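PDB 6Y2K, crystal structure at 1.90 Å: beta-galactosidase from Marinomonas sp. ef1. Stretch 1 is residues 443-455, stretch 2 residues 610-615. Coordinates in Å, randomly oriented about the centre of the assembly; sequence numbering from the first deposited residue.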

# COMPACT_ATOMS: atom_id res chain seq x y z
N TYR A 443 -23.08 -1.57 -22.82
CA TYR A 443 -22.59 -1.96 -24.13
C TYR A 443 -21.30 -2.79 -24.03
O TYR A 443 -21.16 -3.81 -24.72
CB TYR A 443 -22.38 -0.72 -25.01
CG TYR A 443 -21.90 -1.00 -26.42
CD1 TYR A 443 -22.80 -1.34 -27.44
CD2 TYR A 443 -20.55 -0.91 -26.73
CE1 TYR A 443 -22.36 -1.57 -28.74
CE2 TYR A 443 -20.10 -1.15 -28.02
CZ TYR A 443 -21.00 -1.48 -29.02
OH TYR A 443 -20.52 -1.72 -30.28
N GLU A 444 -20.36 -2.36 -23.19
CA GLU A 444 -19.12 -3.09 -22.94
C GLU A 444 -19.38 -4.53 -22.49
O GLU A 444 -18.72 -5.45 -22.97
CB GLU A 444 -18.26 -2.37 -21.90
CG GLU A 444 -16.99 -3.10 -21.48
CD GLU A 444 -16.18 -2.33 -20.46
OE1 GLU A 444 -14.94 -2.24 -20.61
OE2 GLU A 444 -16.78 -1.83 -19.48
N ALA A 445 -20.32 -4.70 -21.56
CA ALA A 445 -20.73 -6.04 -21.09
C ALA A 445 -21.26 -6.92 -22.24
O ALA A 445 -20.90 -8.10 -22.34
CB ALA A 445 -21.76 -5.91 -19.98
N MET A 446 -22.11 -6.35 -23.09
CA MET A 446 -22.61 -7.05 -24.29
C MET A 446 -21.46 -7.49 -25.19
O MET A 446 -21.42 -8.64 -25.67
CB MET A 446 -23.53 -6.16 -25.12
CG MET A 446 -24.87 -5.82 -24.48
SD MET A 446 -25.74 -4.61 -25.50
CE MET A 446 -27.25 -4.50 -24.57
N ARG A 447 -20.51 -6.58 -25.39
CA ARG A 447 -19.36 -6.83 -26.26
C ARG A 447 -18.38 -7.86 -25.70
O ARG A 447 -17.82 -8.66 -26.46
CB ARG A 447 -18.64 -5.52 -26.56
CG ARG A 447 -19.45 -4.57 -27.43
CD ARG A 447 -19.02 -4.68 -28.88
NE ARG A 447 -17.68 -4.14 -29.06
CZ ARG A 447 -16.90 -4.34 -30.12
NH1 ARG A 447 -17.31 -5.09 -31.15
NH2 ARG A 447 -15.69 -3.78 -30.15
N GLU A 448 -18.19 -7.85 -24.37
CA GLU A 448 -17.38 -8.88 -23.69
C GLU A 448 -18.01 -10.28 -23.78
O GLU A 448 -17.33 -11.28 -23.58
CB GLU A 448 -17.14 -8.50 -22.22
CG GLU A 448 -16.15 -7.36 -22.04
CD GLU A 448 -16.02 -6.88 -20.60
OE1 GLU A 448 -16.97 -7.04 -19.81
OE2 GLU A 448 -14.96 -6.32 -20.25
N LEU A 449 -19.32 -10.33 -24.05
CA LEU A 449 -20.05 -11.58 -24.32
C LEU A 449 -20.11 -11.95 -25.80
O LEU A 449 -20.81 -12.90 -26.17
CB LEU A 449 -21.46 -11.48 -23.74
CG LEU A 449 -21.56 -11.42 -22.22
CD1 LEU A 449 -22.99 -11.16 -21.80
CD2 LEU A 449 -21.03 -12.70 -21.58
N GLY A 450 -19.37 -11.23 -26.64
CA GLY A 450 -19.28 -11.54 -28.06
C GLY A 450 -20.48 -11.16 -28.91
O GLY A 450 -20.57 -11.59 -30.05
N LEU A 451 -21.38 -10.34 -28.38
CA LEU A 451 -22.63 -10.01 -29.08
C LEU A 451 -22.41 -8.92 -30.16
O LEU A 451 -21.66 -7.97 -29.94
CB LEU A 451 -23.70 -9.54 -28.10
CG LEU A 451 -24.21 -10.59 -27.11
CD1 LEU A 451 -24.94 -9.95 -25.94
CD2 LEU A 451 -25.11 -11.60 -27.80
N SER A 452 -23.07 -9.10 -31.31
CA SER A 452 -23.20 -8.05 -32.32
C SER A 452 -24.45 -7.22 -32.01
O SER A 452 -25.53 -7.78 -31.77
CB SER A 452 -23.29 -8.65 -33.73
OG SER A 452 -22.08 -9.34 -34.07
N VAL A 453 -24.29 -5.90 -32.02
CA VAL A 453 -25.29 -4.98 -31.46
C VAL A 453 -25.72 -3.89 -32.45
O VAL A 453 -24.91 -3.43 -33.27
CB VAL A 453 -24.70 -4.32 -30.18
CG1 VAL A 453 -25.66 -3.33 -29.55
CG2 VAL A 453 -24.30 -5.39 -29.18
N ASP A 454 -26.99 -3.51 -32.37
CA ASP A 454 -27.51 -2.25 -32.93
C ASP A 454 -27.79 -1.31 -31.78
O ASP A 454 -28.27 -1.73 -30.73
CB ASP A 454 -28.84 -2.45 -33.68
CG ASP A 454 -28.65 -2.93 -35.10
OD1 ASP A 454 -27.55 -3.39 -35.47
OD2 ASP A 454 -29.63 -2.83 -35.86
N ILE A 455 -27.49 -0.03 -31.99
CA ILE A 455 -27.94 1.03 -31.10
C ILE A 455 -29.01 1.79 -31.86
O ILE A 455 -28.79 2.20 -33.00
CB ILE A 455 -26.78 1.94 -30.64
CG1 ILE A 455 -25.80 1.11 -29.79
CG2 ILE A 455 -27.31 3.14 -29.87
CD1 ILE A 455 -24.58 1.88 -29.29
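Stretch 2 610-615: VRVRER

Stretch 2 is a β-strand that crosses the end of a helix nearly at right angles and is held to stretch 1 by two direct hydrogen bonds, several bridging waters and packed arginine side chains. All six residues, Val610 to Arg615, are extended, with phi between -151° and -102° and psi between 103° and 154°. The strand's N-to-C direction makes an angle of 82° with that of helix 443-448, and the axes approach to 8.9 Å. The two stretches bury 506 Å² between them, both sides summed.

Arg611 faces the helix. Its CA-to-CB bond points toward stretch 1, and it is the residue of the strand most covered by the contact. Its guanidinium has Arg447 C and Glu448 CG over one face. Arg611 NH2 lies 4.1 Å from Glu444 CG and 4.0 Å from Glu448 CG. The carboxylates are too far for salt bridges: Glu444 OE1 and Glu448 OE2 are each 4.5 Å from Arg611 NH2. Water 1 closes the gap. It accepts from Arg611 NH2 at 2.8 Å and donates to Glu444 OE1 and Glu448 OE2, at 2.7 Å each. Arg611 NH1 turns back to its own strand and donates to Val610 O at 3.0 Å.

Arg447 packs against Arg611 despite the like charge. Arg611 CG lies over one face of the Arg447 guanidinium, 3.4 Å from Arg447 NH2, while Arg447 NE and Arg611 NE are 3.9 Å apart. Both guanidinium groups have hydrogen-bond partners elsewhere in the structure.

Val612 lies by the turn after the helix, with Val612 CA 5.7 Å from Gly450 CA. Its backbone is linked through water. Water 2 accepts from Val612 N at 3.0 Å and donates to Arg447 O at 2.7 Å. Water 3 lies 2.8 Å from Val612 O and 2.9 Å from Leu451 O, and accepts from Arg447 NH1 at 2.9 Å. Gly450 has a phi of 75°, a value that favours glycine.

Both direct bonds come further along the strand. Glu614 N donates to Ser452 OG at 3.2 Å, so a side chain meets the strand backbone there. Arg613 NH1 donates to Val453 O at 3.0 Å. Val453 O lies at the edge of this guanidinium, near its plane, as the N-H direction requires, and Ser452 CB covers one face. Water 4 adds a link, accepting from Arg613 NE at 2.7 Å and from Val453 N at 2.9 Å.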

# COMPACT_ATOMS: atom_id res chain seq x y z
N VAL A 610 -10.29 -8.77 -26.30
CA VAL A 610 -10.73 -9.37 -27.56
C VAL A 610 -12.19 -8.99 -27.83
O VAL A 610 -13.00 -8.86 -26.91
CB VAL A 610 -10.54 -10.91 -27.55
CG1 VAL A 610 -11.15 -11.56 -28.79
CG2 VAL A 610 -9.06 -11.24 -27.47
N ARG A 611 -12.50 -8.77 -29.10
CA ARG A 611 -13.84 -8.43 -29.55
C ARG A 611 -14.10 -9.16 -30.85
O ARG A 611 -13.16 -9.48 -31.58
CB ARG A 611 -13.96 -6.92 -29.77
CG ARG A 611 -13.82 -6.06 -28.51
CD ARG A 611 -15.04 -6.24 -27.62
NE ARG A 611 -15.06 -5.32 -26.49
CZ ARG A 611 -14.42 -5.50 -25.34
NH1 ARG A 611 -13.64 -6.57 -25.12
NH2 ARG A 611 -14.53 -4.59 -24.38
N VAL A 612 -15.38 -9.40 -31.12
CA VAL A 612 -15.84 -10.10 -32.31
C VAL A 612 -17.12 -9.42 -32.82
O VAL A 612 -17.91 -8.88 -32.04
CB VAL A 612 -16.11 -11.60 -32.03
CG1 VAL A 612 -16.71 -12.30 -33.24
CG2 VAL A 612 -14.83 -12.30 -31.65
N ARG A 613 -17.30 -9.43 -34.13
CA ARG A 613 -18.55 -8.98 -34.74
C ARG A 613 -18.76 -9.74 -36.05
O ARG A 613 -17.79 -10.14 -36.70
CB ARG A 613 -18.55 -7.46 -34.97
CG ARG A 613 -19.94 -6.91 -35.16
CD ARG A 613 -20.01 -5.39 -35.22
NE ARG A 613 -21.40 -4.97 -35.06
CZ ARG A 613 -22.35 -5.06 -35.99
NH1 ARG A 613 -23.60 -4.69 -35.68
NH2 ARG A 613 -22.10 -5.51 -37.23
N GLU A 614 -20.03 -9.96 -36.41
CA GLU A 614 -20.39 -10.68 -37.63
C GLU A 614 -21.07 -9.78 -38.66
O GLU A 614 -21.83 -8.89 -38.30
CB GLU A 614 -21.35 -11.82 -37.31
CG GLU A 614 -20.78 -12.83 -36.33
CD GLU A 614 -21.64 -14.08 -36.18
OE1 GLU A 614 -21.16 -15.03 -35.54
OE2 GLU A 614 -22.78 -14.11 -36.71
N ARG A 615 -20.77 -10.04 -39.93
CA ARG A 615 -21.55 -9.53 -41.06
C ARG A 615 -21.91 -10.70 -41.96
O ARG A 615 -21.06 -11.21 -42.71
CB ARG A 615 -20.75 -8.48 -41.84
CG ARG A 615 -20.56 -7.18 -41.07
CD ARG A 615 -19.95 -6.08 -41.91
NE ARG A 615 -20.82 -5.67 -43.02
CZ ARG A 615 -20.48 -4.84 -44.00
NH1 ARG A 615 -19.27 -4.28 -44.05
NH2 ARG A 615 -21.37 -4.55 -44.95
O HOH W 1 -13.69 -4.39 -21.67
O HOH W 2 -17.40 -8.40 -29.11
O HOH W 3 -19.66 -6.69 -31.57
O HOH W 4 -21.81 -4.54 -32.39